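Local coordinates for Lpg2148(MvcA) (Legionella pneumophila subsp. pneumophila str. Philadelphia 1, PDB 6K11), which probably acts as a deamidase-type deubiquitinase that removes ubiquitin from the host ubiquitin-conjugating enzyme UBE2N and so regulates its activity, at residues D127-P132 against R322-V327; Q248-Q253 against D268-L273; I300-F305 against F313-L318. All coordinates share one frame; numbering follows the deposited sequence.

Contact 1: residues D127-P132 against R322-V327; sequences DREDPP and RQPLRV
Asp127 and Arg326 form a hydrogen-bonded pair of neighbouring antiparallel strands, 120-129 and 325-333, near the end of the main sheet where the chain departs for the second sheet. Their backbones satisfy each other both ways: Asp127 N gives to Arg326 O at 3.0 Å, and Arg326 N gives to Asp127 O. Arg128 and Leu325 make the non-hydrogen-bonded pair that follows, the backbone of Arg128 bonding instead to Ile229 on the strand beyond. The ladder resumes with Glu129 N on Pro324 O (2.9 Å). Proline suits this end of the ladder, where its carbonyl accepts and its missing N-H is not needed for the bond to Glu129.

On the face with Asp127, Arg326 CG lies between the backbone N and the carbonyl carbon (chi1 66°), and the chain then runs extended to NE. Side-on, NE reaches Asp127 OD2 at 3.1 Å and NH2 reaches the same oxygen at 3.3 Å. OD2 lies near the guanidinium plane and receives NE on its anti lone pair; NH2 meets it on the same anti side, 32° out of the carboxylate plane. Lys328 NZ makes a further salt bridge to OD2, while Arg326 also has a cation-pi contact with Trp228.

Gln323 NE2 gives to Asp130 OD1 at 2.9 Å, approaching from above the carboxylate plane. Gln323 OE1 lies beside the edge of the Arg128 guanidinium, 3.4 Å from Arg128 CD, with amide and guanidinium 25° from coplanar.

With two cationic side chains on one oxygen, the buried Asp127 carboxylate is likely to stay ionised, and both cations come from strand 325-333.

Contact 2: residues Q248-Q253 against D268-L273; sequences QFYPYQ and DKDEYL
Pro251 and Asp270 bring together an edge strand and a helix: strand 250-252, outermost in the antiparallel sheet, packs against the first turn of helix 269-274. That helix starts directly after a Schellman motif at Asp268, whose positive phi ends helix 261-266 and turns the chain. The axes of strand segment 250-252 and helix segment 269-273 approach to 6.9 Å.

The apolar part is carried by Pro251 and Leu273. Pro251 CG meets Leu273 CD1 at 4.0 Å and lies equally near Leu273 CB, while the neighbouring ring carbon CD rests 3.5 Å from Asp270 O. A proline is at home here: Tyr250 and Tyr252 on either side make the backbone bonds to Tyr237 and Thr235 of strand 228-238, so the residue between them can do without an N-H. Its rigid ring gives the helix a compact surface to lie on.

Polar groups take part mainly as packing surfaces, their bonds being made elsewhere. Pro251 O touches Asp270 CB at 3.3 Å but is satisfied by Trp264 NE1. The Asp270 carboxylate is held by a salt bridge from OD1 to Lys13 of helix 4-19. Its OD2 passes 4.1 Å from Tyr250 CD1, carboxylate and ring planes 47° apart.

Aromatic-to-backbone contact completes the joint. Phe249, which also packs on Ile236 and Ile238, swings its ring tip to the helix, and its own carbonyl accepts from Ser274 OG. At that tip, Phe249 CZ comes obliquely to 3.5 Å from Leu273 O.

Contact 3: residues I300-F305 against F313-L318; sequences IYAEFF and FFCAHL
Tyr301, Ala302 and Phe305, on the last two turns of helix 294-305, receive Phe314 and Cys315 from the loop that follows. This loop folds back on the helix in a type I beta turn, Phe313 to Ala316, whose two central residues, Phe314 and Cys315, both point their side chains at the helix.

The methyl of Ala302 is small enough for both to come in close: CB is 3.9 Å from Phe314 CB and about as far from Cys315 SG.

The Phe314 ring reaches across the helix end. Its chi1 of -163° sets CG anti to the backbone N; from there the ring lies with CD2 near Ala302 CA and CE2 at the edge of the Tyr301 ring, near its plane, 3.9 Å from Tyr301 CE1. Phe305 meets this same end of the phenyl mainly through its backbone carbonyl, with Phe314 CZ 3.7 Å from Phe305 O. Tyr255 adds an edge-to-face contact to Phe314.

Tyr301 has neighbours on its face, its edge and its hydroxyl. While Phe314 takes the edge, Phe305 CD2 stands over the centre of one face of the Tyr301 ring, 3.7 Å above the plane, as residues one helical turn apart can do. The hydroxyl bonds with those of Tyr255 and Ser231, so a tyrosine here combines an apolar ring for packing with a satisfied polar end.

Cys315, with a small, weakly polar thiol, fits between Tyr301 and Ala302. Its sulfur makes an oblique sulfur-aromatic contact, 63° off the Tyr301 ring normal, with SG 3.6 Å from CD1 of that tyrosine.

From the N terminus, the chain opens contact 1 at 127-132 on strand 120-129, passes through the second sheet and returns by strand 228-238. Contact 2 then joins 248-253 to 268-273 as a short local loop around helix 261-266. Contact 3 follows in series, returning the loop at 313-318 to helix 294-305. Only afterwards does 322-327 close contact 1, so its long loop encloses both others. Contacts 1 and 2 reach the same sheet, their centres about 25 Å apart. Contact 3 touches both: Leu325 packs on Tyr301, and Gln253 NE2 probably bonds to Phe305 O, tying helix 294-305 to strand 325-333 and to the end of the edge strand 250-252.

Contact 1: residues D127-P132 against R322-V327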
# COMPACT_ATOMS: atom_id res chain seq x y z
N ASP A 127 5.10 5.02 5.23
CA ASP A 127 6.00 5.24 4.11
C ASP A 127 7.40 4.76 4.47
O ASP A 127 7.81 4.84 5.64
CB ASP A 127 6.09 6.72 3.72
CG ASP A 127 4.79 7.27 3.20
OD1 ASP A 127 4.02 6.49 2.61
OD2 ASP A 127 4.53 8.48 3.40
N ARG A 128 8.13 4.28 3.48
CA ARG A 128 9.55 3.99 3.66
C ARG A 128 10.37 4.94 2.81
O ARG A 128 9.93 5.38 1.74
CB ARG A 128 9.87 2.55 3.29
CG ARG A 128 9.59 2.21 1.85
CD ARG A 128 9.78 0.73 1.63
NE ARG A 128 10.07 0.43 0.24
CZ ARG A 128 9.15 0.15 -0.66
NH1 ARG A 128 7.86 0.14 -0.32
NH2 ARG A 128 9.51 -0.12 -1.91
N GLU A 129 11.56 5.27 3.30
CA GLU A 129 12.46 6.19 2.60
C GLU A 129 13.37 5.40 1.68
O GLU A 129 14.15 4.56 2.15
CB GLU A 129 13.26 7.02 3.60
CG GLU A 129 13.89 8.26 2.98
CD GLU A 129 14.83 8.96 3.95
OE1 GLU A 129 15.44 8.25 4.78
OE2 GLU A 129 14.96 10.20 3.87
N ASP A 130 13.27 5.66 0.39
CA ASP A 130 13.87 4.80 -0.64
C ASP A 130 14.57 5.66 -1.69
O ASP A 130 14.16 5.71 -2.85
CB ASP A 130 12.79 3.92 -1.27
CG ASP A 130 13.35 2.88 -2.21
OD1 ASP A 130 14.44 2.35 -1.93
OD2 ASP A 130 12.68 2.59 -3.22
N PRO A 131 15.66 6.34 -1.32
CA PRO A 131 16.39 7.19 -2.31
C PRO A 131 17.12 6.32 -3.33
O PRO A 131 17.33 5.12 -3.08
CB PRO A 131 17.38 7.98 -1.44
CG PRO A 131 17.61 7.09 -0.24
CD PRO A 131 16.30 6.38 0.01
N PRO A 132 17.51 6.88 -4.48
CA PRO A 132 18.29 6.09 -5.44
C PRO A 132 19.63 5.71 -4.85
O PRO A 132 20.18 6.42 -4.01
CB PRO A 132 18.45 7.04 -6.64
CG PRO A 132 18.37 8.41 -6.03
CD PRO A 132 17.34 8.28 -4.92
N ARG A 322 14.90 -2.47 6.70
CA ARG A 322 16.20 -1.81 6.80
C ARG A 322 16.16 -0.34 6.44
O ARG A 322 17.19 0.34 6.56
CB ARG A 322 17.21 -2.52 5.90
CG ARG A 322 17.49 -3.93 6.34
CD ARG A 322 18.50 -4.61 5.45
NE ARG A 322 18.76 -5.97 5.89
CZ ARG A 322 18.77 -7.03 5.09
NH1 ARG A 322 18.54 -6.89 3.79
NH2 ARG A 322 19.02 -8.24 5.59
N GLN A 323 15.02 0.18 6.02
CA GLN A 323 14.94 1.58 5.65
C GLN A 323 14.10 2.37 6.65
O GLN A 323 13.16 1.82 7.24
CB GLN A 323 14.34 1.76 4.25
CG GLN A 323 15.07 0.99 3.15
CD GLN A 323 14.35 1.11 1.82
OE1 GLN A 323 13.13 0.92 1.74
NE2 GLN A 323 15.09 1.46 0.77
N PRO A 324 14.40 3.65 6.84
CA PRO A 324 13.57 4.49 7.70
C PRO A 324 12.11 4.44 7.28
O PRO A 324 11.79 4.37 6.09
CB PRO A 324 14.15 5.90 7.50
CG PRO A 324 15.57 5.66 7.08
CD PRO A 324 15.55 4.40 6.28
N LEU A 325 11.22 4.49 8.27
CA LEU A 325 9.79 4.53 8.06
C LEU A 325 9.22 5.76 8.76
O LEU A 325 9.80 6.27 9.72
CB LEU A 325 9.09 3.27 8.61
CG LEU A 325 9.58 1.90 8.15
CD1 LEU A 325 8.92 0.78 8.98
CD2 LEU A 325 9.32 1.71 6.68
N ARG A 326 8.07 6.21 8.27
CA ARG A 326 7.33 7.28 8.92
C ARG A 326 5.85 6.94 8.90
O ARG A 326 5.37 6.25 8.00
CB ARG A 326 7.56 8.64 8.24
CG ARG A 326 7.04 8.73 6.84
CD ARG A 326 7.08 10.17 6.36
NE ARG A 326 6.48 10.31 5.04
CZ ARG A 326 6.78 11.27 4.18
NH1 ARG A 326 7.68 12.20 4.51
NH2 ARG A 326 6.19 11.30 3.00
N VAL A 327 5.14 7.44 9.90
CA VAL A 327 3.72 7.15 10.11
C VAL A 327 2.95 8.45 9.98
O VAL A 327 3.31 9.45 10.61
CB VAL A 327 3.48 6.51 11.48
CG1 VAL A 327 2.02 6.07 11.62
CG2 VAL A 327 4.44 5.34 11.73

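Contact 2: residues Q248-Q253 against D268-L273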
# COMPACT_ATOMS: atom_id res chain seq x y z
N GLN A 248 -12.09 1.18 23.49
CA GLN A 248 -11.41 0.10 22.78
C GLN A 248 -11.20 0.50 21.33
O GLN A 248 -12.00 1.23 20.75
CB GLN A 248 -12.22 -1.22 22.83
CG GLN A 248 -12.72 -1.61 24.21
CD GLN A 248 -11.64 -2.23 25.07
OE1 GLN A 248 -10.53 -2.50 24.60
NE2 GLN A 248 -11.96 -2.45 26.35
N PHE A 249 -10.10 0.01 20.75
CA PHE A 249 -9.78 0.26 19.35
C PHE A 249 -9.63 -1.06 18.61
O PHE A 249 -9.28 -2.08 19.22
CB PHE A 249 -8.48 1.07 19.19
CG PHE A 249 -7.21 0.22 19.22
CD1 PHE A 249 -6.67 -0.20 20.43
CD2 PHE A 249 -6.57 -0.15 18.03
CE1 PHE A 249 -5.51 -0.97 20.46
CE2 PHE A 249 -5.41 -0.93 18.07
CZ PHE A 249 -4.87 -1.33 19.29
N TYR A 250 -9.89 -1.04 17.31
CA TYR A 250 -9.77 -2.25 16.49
C TYR A 250 -9.02 -1.90 15.22
O TYR A 250 -9.51 -1.07 14.43
CB TYR A 250 -11.14 -2.85 16.18
CG TYR A 250 -11.87 -3.22 17.45
CD1 TYR A 250 -11.64 -4.45 18.07
CD2 TYR A 250 -12.73 -2.32 18.07
CE1 TYR A 250 -12.29 -4.78 19.26
CE2 TYR A 250 -13.38 -2.64 19.25
CZ TYR A 250 -13.16 -3.87 19.84
OH TYR A 250 -13.80 -4.19 21.01
N PRO A 251 -7.86 -2.50 14.97
CA PRO A 251 -7.19 -2.30 13.68
C PRO A 251 -7.69 -3.29 12.65
O PRO A 251 -7.94 -4.46 12.94
CB PRO A 251 -5.71 -2.54 14.01
CG PRO A 251 -5.74 -3.58 15.12
CD PRO A 251 -7.06 -3.35 15.88
N TYR A 252 -7.82 -2.79 11.41
CA TYR A 252 -8.28 -3.54 10.26
C TYR A 252 -7.25 -3.43 9.14
O TYR A 252 -6.77 -2.32 8.84
CB TYR A 252 -9.62 -3.00 9.72
CG TYR A 252 -10.75 -2.84 10.72
CD1 TYR A 252 -10.90 -3.70 11.79
CD2 TYR A 252 -11.69 -1.82 10.54
CE1 TYR A 252 -11.98 -3.53 12.70
CE2 TYR A 252 -12.74 -1.65 11.42
CZ TYR A 252 -12.89 -2.50 12.48
OH TYR A 252 -13.96 -2.29 13.32
N GLN A 253 -6.94 -4.55 8.48
CA GLN A 253 -6.00 -4.45 7.37
C GLN A 253 -6.03 -5.70 6.49
O GLN A 253 -6.50 -6.77 6.89
CB GLN A 253 -4.57 -4.24 7.87
CG GLN A 253 -4.03 -5.44 8.67
CD GLN A 253 -2.53 -5.38 8.79
OE1 GLN A 253 -1.99 -4.40 9.30
NE2 GLN A 253 -1.84 -6.38 8.27
N ASP A 268 -8.79 -13.09 14.17
CA ASP A 268 -9.02 -12.29 15.38
C ASP A 268 -7.77 -11.51 15.80
O ASP A 268 -7.59 -11.19 16.99
CB ASP A 268 -9.50 -13.15 16.57
CG ASP A 268 -10.79 -13.91 16.28
OD1 ASP A 268 -11.78 -13.28 15.87
OD2 ASP A 268 -10.80 -15.15 16.47
N LYS A 269 -6.88 -11.20 14.85
CA LYS A 269 -5.75 -10.37 15.23
C LYS A 269 -6.19 -8.96 15.56
O LYS A 269 -5.48 -8.26 16.29
CB LYS A 269 -4.69 -10.34 14.12
CG LYS A 269 -3.40 -9.65 14.56
CD LYS A 269 -2.20 -10.11 13.79
CE LYS A 269 -1.02 -9.19 14.07
NZ LYS A 269 0.24 -9.69 13.43
N ASP A 270 -7.36 -8.53 15.07
CA ASP A 270 -7.90 -7.24 15.50
C ASP A 270 -8.16 -7.24 17.01
O ASP A 270 -7.81 -6.27 17.71
CB ASP A 270 -9.18 -6.91 14.71
CG ASP A 270 -10.35 -7.87 15.00
OD1 ASP A 270 -10.16 -9.11 14.98
OD2 ASP A 270 -11.48 -7.37 15.21
N GLU A 271 -8.77 -8.31 17.53
CA GLU A 271 -9.08 -8.38 18.96
C GLU A 271 -7.81 -8.58 19.77
O GLU A 271 -7.67 -8.00 20.86
CB GLU A 271 -10.07 -9.52 19.23
CG GLU A 271 -11.45 -9.28 18.64
CD GLU A 271 -12.49 -10.30 19.11
OE1 GLU A 271 -13.49 -10.50 18.38
OE2 GLU A 271 -12.30 -10.90 20.20
N TYR A 272 -6.89 -9.41 19.27
CA TYR A 272 -5.61 -9.60 19.93
C TYR A 272 -4.90 -8.26 20.16
O TYR A 272 -4.48 -7.95 21.29
CB TYR A 272 -4.72 -10.53 19.11
CG TYR A 272 -3.41 -10.84 19.81
CD1 TYR A 272 -3.36 -11.76 20.87
CD2 TYR A 272 -2.23 -10.21 19.43
CE1 TYR A 272 -2.17 -12.03 21.52
CE2 TYR A 272 -1.03 -10.48 20.09
CZ TYR A 272 -1.01 -11.39 21.12
OH TYR A 272 0.18 -11.65 21.76
N LEU A 273 -4.77 -7.45 19.11
CA LEU A 273 -4.03 -6.20 19.26
C LEU A 273 -4.83 -5.20 20.07
O LEU A 273 -4.25 -4.40 20.81
CB LEU A 273 -3.65 -5.63 17.89
CG LEU A 273 -2.61 -6.45 17.12
CD1 LEU A 273 -2.58 -5.98 15.66
CD2 LEU A 273 -1.20 -6.36 17.76

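Contact 3: residues I300-F305 against F313-L318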
# COMPACT_ATOMS: atom_id res chain seq x y z
N ILE A 300 8.55 -4.58 15.40
CA ILE A 300 7.28 -3.88 15.59
C ILE A 300 6.40 -4.02 14.35
O ILE A 300 5.18 -4.24 14.46
CB ILE A 300 7.53 -2.40 15.92
CG1 ILE A 300 8.29 -2.27 17.24
CG2 ILE A 300 6.19 -1.64 15.99
CD1 ILE A 300 8.46 -0.82 17.66
N TYR A 301 7.00 -3.85 13.18
CA TYR A 301 6.29 -4.03 11.91
C TYR A 301 5.65 -5.42 11.83
O TYR A 301 4.47 -5.55 11.52
CB TYR A 301 7.27 -3.81 10.76
CG TYR A 301 6.63 -3.51 9.41
CD1 TYR A 301 6.18 -4.55 8.60
CD2 TYR A 301 6.52 -2.20 8.93
CE1 TYR A 301 5.60 -4.28 7.35
CE2 TYR A 301 5.95 -1.93 7.69
CZ TYR A 301 5.51 -2.98 6.90
OH TYR A 301 4.94 -2.71 5.67
N ALA A 302 6.42 -6.46 12.16
CA ALA A 302 5.89 -7.82 12.13
C ALA A 302 4.80 -8.02 13.19
O ALA A 302 3.75 -8.62 12.90
CB ALA A 302 7.03 -8.83 12.31
N GLU A 303 5.04 -7.54 14.41
CA GLU A 303 4.04 -7.68 15.47
C GLU A 303 2.70 -7.07 15.07
O GLU A 303 1.64 -7.67 15.29
CB GLU A 303 4.54 -7.02 16.77
CG GLU A 303 3.56 -7.10 17.96
CD GLU A 303 4.05 -6.35 19.22
OE1 GLU A 303 5.12 -5.69 19.16
OE2 GLU A 303 3.37 -6.43 20.26
N PHE A 304 2.72 -5.88 14.47
CA PHE A 304 1.46 -5.21 14.18
C PHE A 304 0.83 -5.67 12.86
O PHE A 304 -0.40 -5.70 12.76
CB PHE A 304 1.65 -3.69 14.15
CG PHE A 304 1.71 -3.06 15.53
CD1 PHE A 304 1.70 -3.85 16.68
CD2 PHE A 304 1.81 -1.68 15.67
CE1 PHE A 304 1.75 -3.27 17.96
CE2 PHE A 304 1.86 -1.09 16.94
CZ PHE A 304 1.82 -1.88 18.08
N PHE A 305 1.63 -6.02 11.85
CA PHE A 305 1.11 -6.12 10.49
C PHE A 305 1.26 -7.50 9.84
O PHE A 305 0.78 -7.69 8.71
CB PHE A 305 1.79 -5.07 9.57
CG PHE A 305 1.79 -3.66 10.14
CD1 PHE A 305 0.65 -3.12 10.73
CD2 PHE A 305 2.93 -2.88 10.08
CE1 PHE A 305 0.65 -1.84 11.27
CE2 PHE A 305 2.94 -1.57 10.59
CZ PHE A 305 1.79 -1.06 11.19
N PHE A 313 8.54 -14.56 11.23
CA PHE A 313 9.12 -14.64 9.89
C PHE A 313 8.86 -13.42 9.03
O PHE A 313 9.63 -13.18 8.09
CB PHE A 313 8.56 -15.86 9.13
CG PHE A 313 8.16 -17.00 10.03
CD1 PHE A 313 9.10 -17.62 10.84
CD2 PHE A 313 6.85 -17.45 10.06
CE1 PHE A 313 8.75 -18.67 11.67
CE2 PHE A 313 6.48 -18.50 10.89
CZ PHE A 313 7.44 -19.11 11.70
N PHE A 314 7.79 -12.66 9.32
CA PHE A 314 7.29 -11.63 8.41
C PHE A 314 8.38 -10.65 8.00
O PHE A 314 8.49 -10.28 6.83
CB PHE A 314 6.14 -10.89 9.10
CG PHE A 314 5.26 -10.09 8.18
CD1 PHE A 314 4.56 -10.70 7.15
CD2 PHE A 314 5.11 -8.72 8.36
CE1 PHE A 314 3.74 -9.96 6.30
CE2 PHE A 314 4.28 -7.96 7.52
CZ PHE A 314 3.60 -8.59 6.49
N CYS A 315 9.20 -10.23 8.96
CA CYS A 315 10.28 -9.29 8.71
C CYS A 315 11.65 -9.90 9.03
O CYS A 315 12.58 -9.19 9.40
CB CYS A 315 10.07 -8.01 9.52
SG CYS A 315 8.55 -7.18 9.09
N ALA A 316 11.77 -11.22 8.87
CA ALA A 316 13.03 -11.91 9.13
C ALA A 316 13.90 -11.91 7.88
O ALA A 316 13.40 -11.97 6.76
CB ALA A 316 12.78 -13.34 9.60
N HIS A 317 15.22 -11.85 8.10
CA HIS A 317 16.24 -12.00 7.06
C HIS A 317 16.03 -11.10 5.85
O HIS A 317 16.05 -9.87 5.99
CB HIS A 317 16.32 -13.48 6.66
CG HIS A 317 16.58 -14.39 7.83
ND1 HIS A 317 17.48 -14.08 8.82
CD2 HIS A 317 16.02 -15.57 8.18
CE1 HIS A 317 17.49 -15.04 9.73
NE2 HIS A 317 16.61 -15.96 9.36
N LEU A 318 15.83 -11.69 4.66
CA LEU A 318 15.64 -10.90 3.44
C LEU A 318 14.51 -9.89 3.56
O LEU A 318 14.49 -8.91 2.80
CB LEU A 318 15.34 -11.83 2.26
CG LEU A 318 16.46 -12.77 1.80
CD1 LEU A 318 16.17 -13.33 0.41
CD2 LEU A 318 17.81 -12.06 1.81